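Local atomic coordinates of YghZ aldo-keto reductase (Escherichia coli, PDB entry 3N6Q), a protein that probably reduces aldehydes or ketones with a nicotinamide cofactor. Residues Y170-T175 with D204-L209; H192-N197 with V217-F222; G111-L116 with T149-A154. One frame throughout, in Å; residues are numbered along the deposited sequence.

Interaction 1 of 3, residues Y170-T175 with D204-L209; sequences YSPERT and DKSGLL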
loop_
_atom_site.group_PDB
_atom_site.type_symbol
_atom_site.label_atom_id
_atom_site.label_comp_id
_atom_site.label_asym_id
_atom_site.label_seq_id
_atom_site.Cartn_x
_atom_site.Cartn_y
_atom_site.Cartn_z
ATOM N N TYR B 170 -25.811 12.611 -5.635
ATOM C CA TYR B 170 -26.160 11.270 -6.100
ATOM C C TYR B 170 -27.579 11.022 -5.636
ATOM O O TYR B 170 -27.895 11.298 -4.494
ATOM C CB TYR B 170 -25.248 10.233 -5.464
ATOM C CG TYR B 170 -23.928 10.092 -6.220
ATOM C CD1 TYR B 170 -23.055 11.189 -6.330
ATOM C CD2 TYR B 170 -23.518 8.850 -6.663
ATOM C CE1 TYR B 170 -21.803 11.064 -7.023
ATOM C CE2 TYR B 170 -22.277 8.688 -7.284
ATOM C CZ TYR B 170 -21.427 9.786 -7.432
ATOM O OH TYR B 170 -20.224 9.546 -8.070
ATOM N N SER B 171 -28.413 10.487 -6.524
ATOM C CA SER B 171 -29.736 9.969 -6.086
ATOM C C SER B 171 -29.662 8.952 -4.935
ATOM O O SER B 171 -28.622 8.329 -4.667
ATOM C CB SER B 171 -30.446 9.336 -7.288
ATOM O OG SER B 171 -29.738 8.139 -7.655
ATOM N N PRO B 172 -30.821 8.693 -4.272
ATOM C CA PRO B 172 -30.858 7.599 -3.306
ATOM C C PRO B 172 -30.311 6.264 -3.825
ATOM O O PRO B 172 -29.539 5.592 -3.119
ATOM C CB PRO B 172 -32.365 7.502 -2.905
ATOM C CG PRO B 172 -32.964 8.831 -3.271
ATOM C CD PRO B 172 -32.126 9.392 -4.438
ATOM N N GLU B 173 -30.760 5.834 -5.003
ATOM C CA GLU B 173 -30.390 4.522 -5.530
ATOM C C GLU B 173 -28.868 4.501 -5.801
ATOM O O GLU B 173 -28.193 3.531 -5.456
ATOM C CB GLU B 173 -31.146 4.302 -6.847
ATOM C CG GLU B 173 -32.705 4.263 -6.693
ATOM C CD GLU B 173 -33.402 5.631 -6.347
ATOM O OE1 GLU B 173 -32.912 6.758 -6.714
ATOM O OE2 GLU B 173 -34.503 5.538 -5.725
ATOM N N ARG B 174 -28.356 5.558 -6.446
ATOM C CA ARG B 174 -26.887 5.653 -6.687
ATOM C C ARG B 174 -26.065 5.743 -5.369
ATOM O O ARG B 174 -25.015 5.093 -5.223
ATOM C CB ARG B 174 -26.560 6.788 -7.621
ATOM C CG ARG B 174 -26.978 6.488 -9.066
ATOM C CD ARG B 174 -26.706 7.666 -10.002
ATOM N NE ARG B 174 -27.022 7.341 -11.405
ATOM C CZ ARG B 174 -26.173 6.764 -12.276
ATOM N NH1 ARG B 174 -25.009 6.249 -11.865
ATOM N NH2 ARG B 174 -26.550 6.597 -13.552
ATOM N N THR B 175 -26.571 6.511 -4.395
ATOM C CA THR B 175 -25.980 6.538 -3.054
ATOM C C THR B 175 -25.904 5.169 -2.438
ATOM O O THR B 175 -24.862 4.713 -1.930
ATOM C CB THR B 175 -26.758 7.505 -2.127
ATOM O OG1 THR B 175 -26.716 8.813 -2.709
ATOM C CG2 THR B 175 -26.150 7.526 -0.728
ATOM N N ASP B 204 -35.664 15.281 0.773
ATOM C CA ASP B 204 -36.794 14.798 1.593
ATOM C C ASP B 204 -37.693 13.911 0.709
ATOM O O ASP B 204 -37.864 12.685 0.922
ATOM C CB ASP B 204 -37.603 16.027 2.120
ATOM C CG ASP B 204 -36.844 16.863 3.199
ATOM O OD1 ASP B 204 -35.719 16.475 3.556
ATOM O OD2 ASP B 204 -37.373 17.909 3.706
ATOM N N LYS B 205 -38.185 14.520 -0.352
ATOM C CA LYS B 205 -39.135 13.892 -1.236
ATOM C C LYS B 205 -38.589 12.663 -1.946
ATOM O O LYS B 205 -39.336 11.714 -2.245
ATOM C CB LYS B 205 -39.606 14.952 -2.241
ATOM C CG LYS B 205 -39.964 14.448 -3.629
ATOM C CD LYS B 205 -40.371 15.602 -4.558
ATOM C CE LYS B 205 -41.202 15.095 -5.749
ATOM N NZ LYS B 205 -41.870 16.208 -6.498
ATOM N N SER B 206 -37.285 12.661 -2.265
ATOM C CA SER B 206 -36.736 11.546 -3.015
ATOM C C SER B 206 -36.571 10.272 -2.237
ATOM O O SER B 206 -36.392 9.207 -2.835
ATOM C CB SER B 206 -35.347 11.883 -3.576
ATOM O OG SER B 206 -34.461 12.125 -2.482
ATOM N N GLY B 207 -36.456 10.378 -0.936
ATOM C CA GLY B 207 -36.002 9.234 -0.179
ATOM C C GLY B 207 -34.535 9.300 0.221
ATOM O O GLY B 207 -34.032 8.391 0.908
ATOM N N LEU B 208 -33.801 10.312 -0.259
ATOM C CA LEU B 208 -32.369 10.427 0.186
ATOM C C LEU B 208 -32.132 10.395 1.707
ATOM O O LEU B 208 -31.273 9.637 2.245
ATOM C CB LEU B 208 -31.663 11.653 -0.426
ATOM C CG LEU B 208 -30.142 11.536 -0.198
ATOM C CD1 LEU B 208 -29.489 10.307 -0.929
ATOM C CD2 LEU B 208 -29.455 12.830 -0.594
ATOM N N LEU B 209 -32.927 11.152 2.439
ATOM C CA LEU B 209 -32.708 11.172 3.875
ATOM C C LEU B 209 -32.927 9.765 4.519
ATOM O O LEU B 209 -32.191 9.406 5.412
ATOM C CB LEU B 209 -33.497 12.311 4.581
ATOM C CG LEU B 209 -32.926 13.764 4.450
ATOM C CD1 LEU B 209 -33.478 14.706 5.501
ATOM C CD2 LEU B 209 -31.390 13.823 4.548
#
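Pro172 packs against Ser206 and Leu208 where two helices of the outer layer of the TIM barrel begin side by side. Helix 172-183 starts at Pro172, and helix 208-214 starts at Leu208. No hydrogen bond crosses the contact. Each helix start is held by bonds within its own segment.

Ser206 comes first. Ser206 O lies 3.5 Å from Pro172 CG, and Ser206 OG sits 3.7 Å from the same Pro172 CG. The hydroxyl stands between the backbone N and the carbonyl carbon (chi1 63°). From there Ser206 OG accepts from Leu208 N at 2.9 Å, with a nearly straight N-H...O angle of 162°. This is an ST turn. The same OG is also hydrogen-bonded to Trp202 O, in the preceding helix. An alanine here would probably leave Leu208 N and Trp202 O without this shared mate, and the turn into helix 208-214 less firmly set.

Gly207 takes the N-cap position with positive phi. A CB at these backbone angles would press on the carbonyl O of Ser206.

Leu208 then reaches across. Pro172 CG lies 3.5 Å from Leu208 N, at the start of helix 208-214. Leu208 CB faces Pro172 CG, and CD1 reaches on to Pro172 CA and Thr175. Leu208 CD1 lies 3.9 Å from Pro172 CA. The Leu208 and Thr175 side chains cross at about a right angle, with Leu208 CD1 at 3.6 Å from Thr175 OG1.

That hydroxyl is already engaged in its own helix. Ser171, the N-cap there, accepts from Arg174 N through OG. Its carbonyl O takes two donors, Thr175 N and Thr175 OG1. Thr175 OG1 is 2.8 Å from Ser171 O and stands 49° out of the carbonyl plane.

Interaction 2 of 3, residues H192-N197 with V217-F222; sequences HQPSYN and VGCIAF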
loop_
_atom_site.group_PDB
_atom_site.type_symbol
_atom_site.label_atom_id
_atom_site.label_comp_id
_atom_site.label_asym_id
_atom_site.label_seq_id
_atom_site.Cartn_x
_atom_site.Cartn_y
_atom_site.Cartn_z
ATOM N N HIS B 192 -22.722 12.744 2.397
ATOM C CA HIS B 192 -23.364 13.115 1.155
ATOM C C HIS B 192 -23.575 14.622 1.241
ATOM O O HIS B 192 -24.049 15.155 2.287
ATOM C CB HIS B 192 -24.721 12.350 1.004
ATOM C CG HIS B 192 -25.404 12.525 -0.330
ATOM N ND1 HIS B 192 -25.786 13.756 -0.827
ATOM C CD2 HIS B 192 -25.785 11.611 -1.264
ATOM C CE1 HIS B 192 -26.392 13.592 -1.989
ATOM N NE2 HIS B 192 -26.378 12.297 -2.287
ATOM N N GLN B 193 -23.180 15.336 0.189
ATOM C CA GLN B 193 -23.474 16.747 0.074
ATOM C C GLN B 193 -24.517 17.037 -0.999
ATOM O O GLN B 193 -24.167 17.179 -2.186
ATOM C CB GLN B 193 -22.143 17.531 -0.202
ATOM C CG GLN B 193 -22.331 18.986 -0.359
ATOM C CD GLN B 193 -20.973 19.711 -0.516
ATOM O OE1 GLN B 193 -20.851 20.593 -1.336
ATOM N NE2 GLN B 193 -20.007 19.385 0.315
ATOM N N PRO B 194 -25.818 17.191 -0.601
ATOM C CA PRO B 194 -26.885 17.582 -1.543
ATOM C C PRO B 194 -27.143 19.078 -1.460
ATOM O O PRO B 194 -26.833 19.736 -0.455
ATOM C CB PRO B 194 -28.107 16.796 -1.017
ATOM C CG PRO B 194 -27.912 16.894 0.518
ATOM C CD PRO B 194 -26.362 16.727 0.701
ATOM N N SER B 195 -27.748 19.652 -2.485
ATOM C CA SER B 195 -28.296 20.986 -2.328
ATOM C C SER B 195 -29.570 20.748 -1.534
ATOM O O SER B 195 -30.391 19.928 -1.956
ATOM C CB SER B 195 -28.723 21.555 -3.706
ATOM O OG SER B 195 -27.554 21.876 -4.457
ATOM N N TYR B 196 -29.806 21.581 -0.522
ATOM C CA TYR B 196 -30.928 21.333 0.430
ATOM C C TYR B 196 -31.200 22.615 1.194
ATOM O O TYR B 196 -30.289 23.213 1.756
ATOM C CB TYR B 196 -30.497 20.233 1.412
ATOM C CG TYR B 196 -31.626 19.764 2.317
ATOM C CD1 TYR B 196 -32.959 20.000 1.976
ATOM C CD2 TYR B 196 -31.338 19.182 3.541
ATOM C CE1 TYR B 196 -34.010 19.499 2.799
ATOM C CE2 TYR B 196 -32.372 18.761 4.395
ATOM C CZ TYR B 196 -33.682 18.890 3.999
ATOM O OH TYR B 196 -34.701 18.432 4.847
ATOM N N ASN B 197 -32.429 23.126 1.106
ATOM C CA ASN B 197 -32.785 24.318 1.851
ATOM C C ASN B 197 -34.316 24.379 1.934
ATOM O O ASN B 197 -35.036 23.486 1.439
ATOM C CB ASN B 197 -32.236 25.598 1.154
ATOM C CG ASN B 197 -32.612 25.692 -0.342
ATOM O OD1 ASN B 197 -33.775 25.839 -0.697
ATOM N ND2 ASN B 197 -31.594 25.675 -1.219
ATOM N N VAL B 217 -24.722 7.473 6.863
ATOM C CA VAL B 217 -23.943 8.501 6.101
ATOM C C VAL B 217 -24.382 9.892 6.565
ATOM O O VAL B 217 -25.604 10.175 6.710
ATOM C CB VAL B 217 -24.256 8.321 4.595
ATOM C CG1 VAL B 217 -23.550 9.388 3.715
ATOM C CG2 VAL B 217 -23.914 6.835 4.172
ATOM N N GLY B 218 -23.418 10.802 6.752
ATOM C CA GLY B 218 -23.829 12.172 7.110
ATOM C C GLY B 218 -24.362 12.977 5.927
ATOM O O GLY B 218 -24.378 12.534 4.787
ATOM N N CYS B 219 -24.879 14.157 6.218
ATOM C CA CYS B 219 -25.513 14.990 5.222
ATOM C C CYS B 219 -25.060 16.435 5.476
ATOM O O CYS B 219 -25.347 17.005 6.552
ATOM C CB CYS B 219 -27.058 14.932 5.385
ATOM S SG CYS B 219 -27.900 15.911 4.135
ATOM N N ILE B 220 -24.425 17.066 4.471
ATOM C CA ILE B 220 -24.013 18.414 4.609
ATOM C C ILE B 220 -24.717 19.235 3.545
ATOM O O ILE B 220 -24.645 18.936 2.363
ATOM C CB ILE B 220 -22.450 18.588 4.651
ATOM C CG1 ILE B 220 -22.137 20.071 4.725
ATOM C CG2 ILE B 220 -21.851 18.018 3.333
ATOM C CD1 ILE B 220 -20.636 20.355 5.116
ATOM N N ALA B 221 -25.547 20.189 3.981
ATOM C CA ALA B 221 -26.378 20.930 3.049
ATOM C C ALA B 221 -25.629 22.029 2.264
ATOM O O ALA B 221 -25.168 23.044 2.820
ATOM C CB ALA B 221 -27.627 21.569 3.814
ATOM N N PHE B 222 -25.638 21.897 0.929
ATOM C CA PHE B 222 -25.030 22.913 0.048
ATOM C C PHE B 222 -26.120 23.917 -0.337
ATOM O O PHE B 222 -27.312 23.567 -0.465
ATOM C CB PHE B 222 -24.523 22.181 -1.215
ATOM C CG PHE B 222 -23.933 23.094 -2.257
ATOM C CD1 PHE B 222 -22.683 23.678 -2.050
ATOM C CD2 PHE B 222 -24.615 23.368 -3.430
ATOM C CE1 PHE B 222 -22.118 24.539 -2.996
ATOM C CE2 PHE B 222 -24.060 24.232 -4.383
ATOM C CZ PHE B 222 -22.795 24.808 -4.168
#
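The Phe222 ring has Ser195 OG at its edge, in plane, 3.5 Å from Phe222 CD2. Gln193 OE1 approaches the same ring obliquely, 3.7 Å from Phe222 CD1, and the Gln193 amide plane is turned 16° from the ring plane. Trp33 meets this ring too. The His192 ring has Pro194 N at its edge, in plane, and points away from the neighbouring strand, where its NE2 is bonded to Tyr170 O. The Tyr196 ring lies obliquely to Ala221 CB.

Behind these groups run two adjacent parallel strands of the TIM barrel, 191-193 and 218-221. His192 sits between two partners, as a parallel pairing requires. His192 N donates to Gly218 O, and His192 O accepts from Ile220 N at 2.9 Å. The link continues along the chain. Phe222 N gives Pro194 O an almost straight bond of 2.8 Å, at 172°. Tyr196 N gives Phe222 O a longer one, 3.2 Å.

Side chains fill in around this ladder. Gln193 and Ile220 lie side by side and point the same way, with Gln193 CB 3.6 Å from Ile220 CG2. Cys219 SG is anti to the backbone N (chi1 -178°) and meets Pro194 CG at 3.7 Å. Tyr196 O is buried with no polar partner in the model. The crossing bonds use backbone atoms alone, and the pairing probably depends little on side chains, which set the packing around it.

Interaction 3 of 3, residues G111-L116 with T149-A154; sequences GSRKYL and TASALA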
loop_
_atom_site.group_PDB
_atom_site.type_symbol
_atom_site.label_atom_id
_atom_site.label_comp_id
_atom_site.label_asym_id
_atom_site.label_seq_id
_atom_site.Cartn_x
_atom_site.Cartn_y
_atom_site.Cartn_z
ATOM N N GLY B 111 -16.262 11.012 -13.946
ATOM C CA GLY B 111 -16.053 10.130 -12.786
ATOM C C GLY B 111 -14.943 9.100 -12.952
ATOM O O GLY B 111 -14.847 8.127 -12.198
ATOM N N SER B 112 -14.116 9.285 -13.968
ATOM C CA SER B 112 -13.142 8.194 -14.356
ATOM C C SER B 112 -12.033 8.092 -13.286
ATOM O O SER B 112 -11.749 9.074 -12.575
ATOM C CB SER B 112 -12.552 8.521 -15.768
ATOM O OG SER B 112 -11.601 9.585 -15.735
ATOM N N ARG B 113 -11.366 6.947 -13.196
ATOM C CA ARG B 113 -10.230 6.826 -12.291
ATOM C C ARG B 113 -9.101 7.839 -12.699
ATOM O O ARG B 113 -8.457 8.455 -11.828
ATOM C CB ARG B 113 -9.728 5.386 -12.374
ATOM C CG ARG B 113 -8.566 5.108 -11.414
ATOM C CD ARG B 113 -8.156 3.625 -11.675
ATOM N NE ARG B 113 -7.057 3.237 -10.795
ATOM C CZ ARG B 113 -7.256 2.839 -9.556
ATOM N NH1 ARG B 113 -8.528 2.743 -9.126
ATOM N NH2 ARG B 113 -6.227 2.464 -8.787
ATOM N N LYS B 114 -8.875 7.983 -14.009
ATOM C CA LYS B 114 -7.909 8.962 -14.555
ATOM C C LYS B 114 -8.163 10.385 -14.008
ATOM O O LYS B 114 -7.287 11.025 -13.382
ATOM C CB LYS B 114 -8.002 8.964 -16.104
ATOM C CG LYS B 114 -7.252 10.137 -16.775
ATOM C CD LYS B 114 -5.713 10.080 -16.550
ATOM C CE LYS B 114 -5.058 11.275 -17.407
ATOM N NZ LYS B 114 -3.535 11.180 -17.458
ATOM N N TYR B 115 -9.404 10.857 -14.153
ATOM C CA TYR B 115 -9.702 12.202 -13.733
ATOM C C TYR B 115 -9.663 12.377 -12.238
ATOM O O TYR B 115 -9.023 13.317 -11.736
ATOM C CB TYR B 115 -11.046 12.652 -14.304
ATOM C CG TYR B 115 -11.597 13.936 -13.751
ATOM C CD1 TYR B 115 -10.852 15.118 -13.732
ATOM C CD2 TYR B 115 -12.944 13.995 -13.345
ATOM C CE1 TYR B 115 -11.420 16.306 -13.204
ATOM C CE2 TYR B 115 -13.511 15.154 -12.831
ATOM C CZ TYR B 115 -12.740 16.308 -12.775
ATOM O OH TYR B 115 -13.270 17.478 -12.260
ATOM N N LEU B 116 -10.277 11.440 -11.518
ATOM C CA LEU B 116 -10.369 11.590 -10.065
ATOM C C LEU B 116 -8.959 11.551 -9.454
ATOM O O LEU B 116 -8.640 12.357 -8.588
ATOM C CB LEU B 116 -11.254 10.508 -9.446
ATOM C CG LEU B 116 -12.657 10.991 -9.108
ATOM C CD1 LEU B 116 -13.315 11.582 -10.315
ATOM C CD2 LEU B 116 -13.498 9.744 -8.565
ATOM N N THR B 149 -15.511 4.623 -10.265
ATOM C CA THR B 149 -15.483 5.776 -9.383
ATOM C C THR B 149 -15.210 5.332 -7.937
ATOM O O THR B 149 -14.342 5.920 -7.259
ATOM C CB THR B 149 -16.802 6.532 -9.497
ATOM O OG1 THR B 149 -16.998 6.919 -10.870
ATOM C CG2 THR B 149 -16.793 7.793 -8.620
ATOM N N ALA B 150 -15.916 4.276 -7.457
ATOM C CA ALA B 150 -15.681 3.785 -6.076
ATOM C C ALA B 150 -14.276 3.333 -5.835
ATOM O O ALA B 150 -13.752 3.529 -4.740
ATOM C CB ALA B 150 -16.695 2.663 -5.675
ATOM N N SER B 151 -13.702 2.599 -6.808
ATOM C CA SER B 151 -12.333 2.081 -6.709
ATOM C C SER B 151 -11.360 3.238 -6.618
ATOM O O SER B 151 -10.378 3.183 -5.866
ATOM C CB SER B 151 -11.919 1.256 -7.951
ATOM O OG SER B 151 -10.589 0.753 -7.762
ATOM N N ALA B 152 -11.637 4.265 -7.407
ATOM C CA ALA B 152 -10.786 5.506 -7.328
ATOM C C ALA B 152 -10.819 6.127 -5.907
ATOM O O ALA B 152 -9.782 6.470 -5.326
ATOM C CB ALA B 152 -11.216 6.534 -8.373
ATOM N N LEU B 153 -12.014 6.359 -5.391
ATOM C CA LEU B 153 -12.131 6.817 -4.003
ATOM C C LEU B 153 -11.396 5.865 -3.050
ATOM O O LEU B 153 -10.690 6.355 -2.143
ATOM C CB LEU B 153 -13.626 6.936 -3.590
ATOM C CG LEU B 153 -14.404 7.916 -4.427
ATOM C CD1 LEU B 153 -15.935 7.843 -3.960
ATOM C CD2 LEU B 153 -13.860 9.344 -4.273
ATOM N N ALA B 154 -11.527 4.537 -3.230
ATOM C CA ALA B 154 -10.849 3.595 -2.341
ATOM C C ALA B 154 -9.333 3.733 -2.404
ATOM O O ALA B 154 -8.659 3.647 -1.395
ATOM C CB ALA B 154 -11.251 2.159 -2.608
HETATM O O HOH W 1 -8.058 0.996 -6.362
#
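Leu116, Arg113 and Gly111 meet Thr149, Ser151 and Ala152 in a contact between neighbouring helices on the outside of the TIM barrel. The first turn of helix 113-127 and the residues just before it lean on helix 146-158.

At one end Thr149 OG1 donates to Gly111 O at 2.8 Å. The hydroxyl lies anti to the carbonyl carbon (chi1 -58°), while CG2 is anti to the backbone N. The two branches thus have separate tasks, OG1 for the bond and CG2 for Leu116. A CB on Gly111 would clash with this Thr149 OG1.

In the middle Leu116 CD2 makes the closest apolar contacts. Leu116 CD2 lies 3.8 Å from Thr149 CG2 and 3.9 Å from Ala152 CB, with Leu153 CD2 a little farther off.

Arg113 passes beside Ala152. The chain is extended from CG to NE, and the guanidinium beyond lies near Ser151. Arg113 NH1 is 3.2 Å from Ser151 OG. A water lies in plane at the guanidinium edge. It is 2.9 Å from Ser151 OG but makes only a weak bond to Arg113 NH2. Ser151 is modelled in two conformers, so both the NH1 approach and the water bridge are doubtful.

Ser112 is the N-cap of helix 113-127, its OG accepting from Tyr115 N. Lys114 NZ makes a salt bridge to Asp133 of the second subunit. Thr149 is thus placed by Gly111 O and Leu116, while the Arg113 end probably has more freedom.

All three contacts belong to one TIM barrel of the aldo-keto reductase family. Interaction 3 closes first along the chain. Interactions 1 and 2 then interleave, in the order 170-175, 192-197, 204-209, 217-222. Interaction 2 joins strands in the barrel wall, and interactions 1 and 3 lie in the layer of helices around it. The centres of interactions 1 and 2 are about 11 Å apart, and His192 joins them. The centre of interaction 3 lies about 21 Å from both. It reaches interaction 1 through Tyr170 and Thr149, but does not touch interaction 2. His192 of the barrel wall thus meets Tyr170 and Leu208 of the surrounding layer.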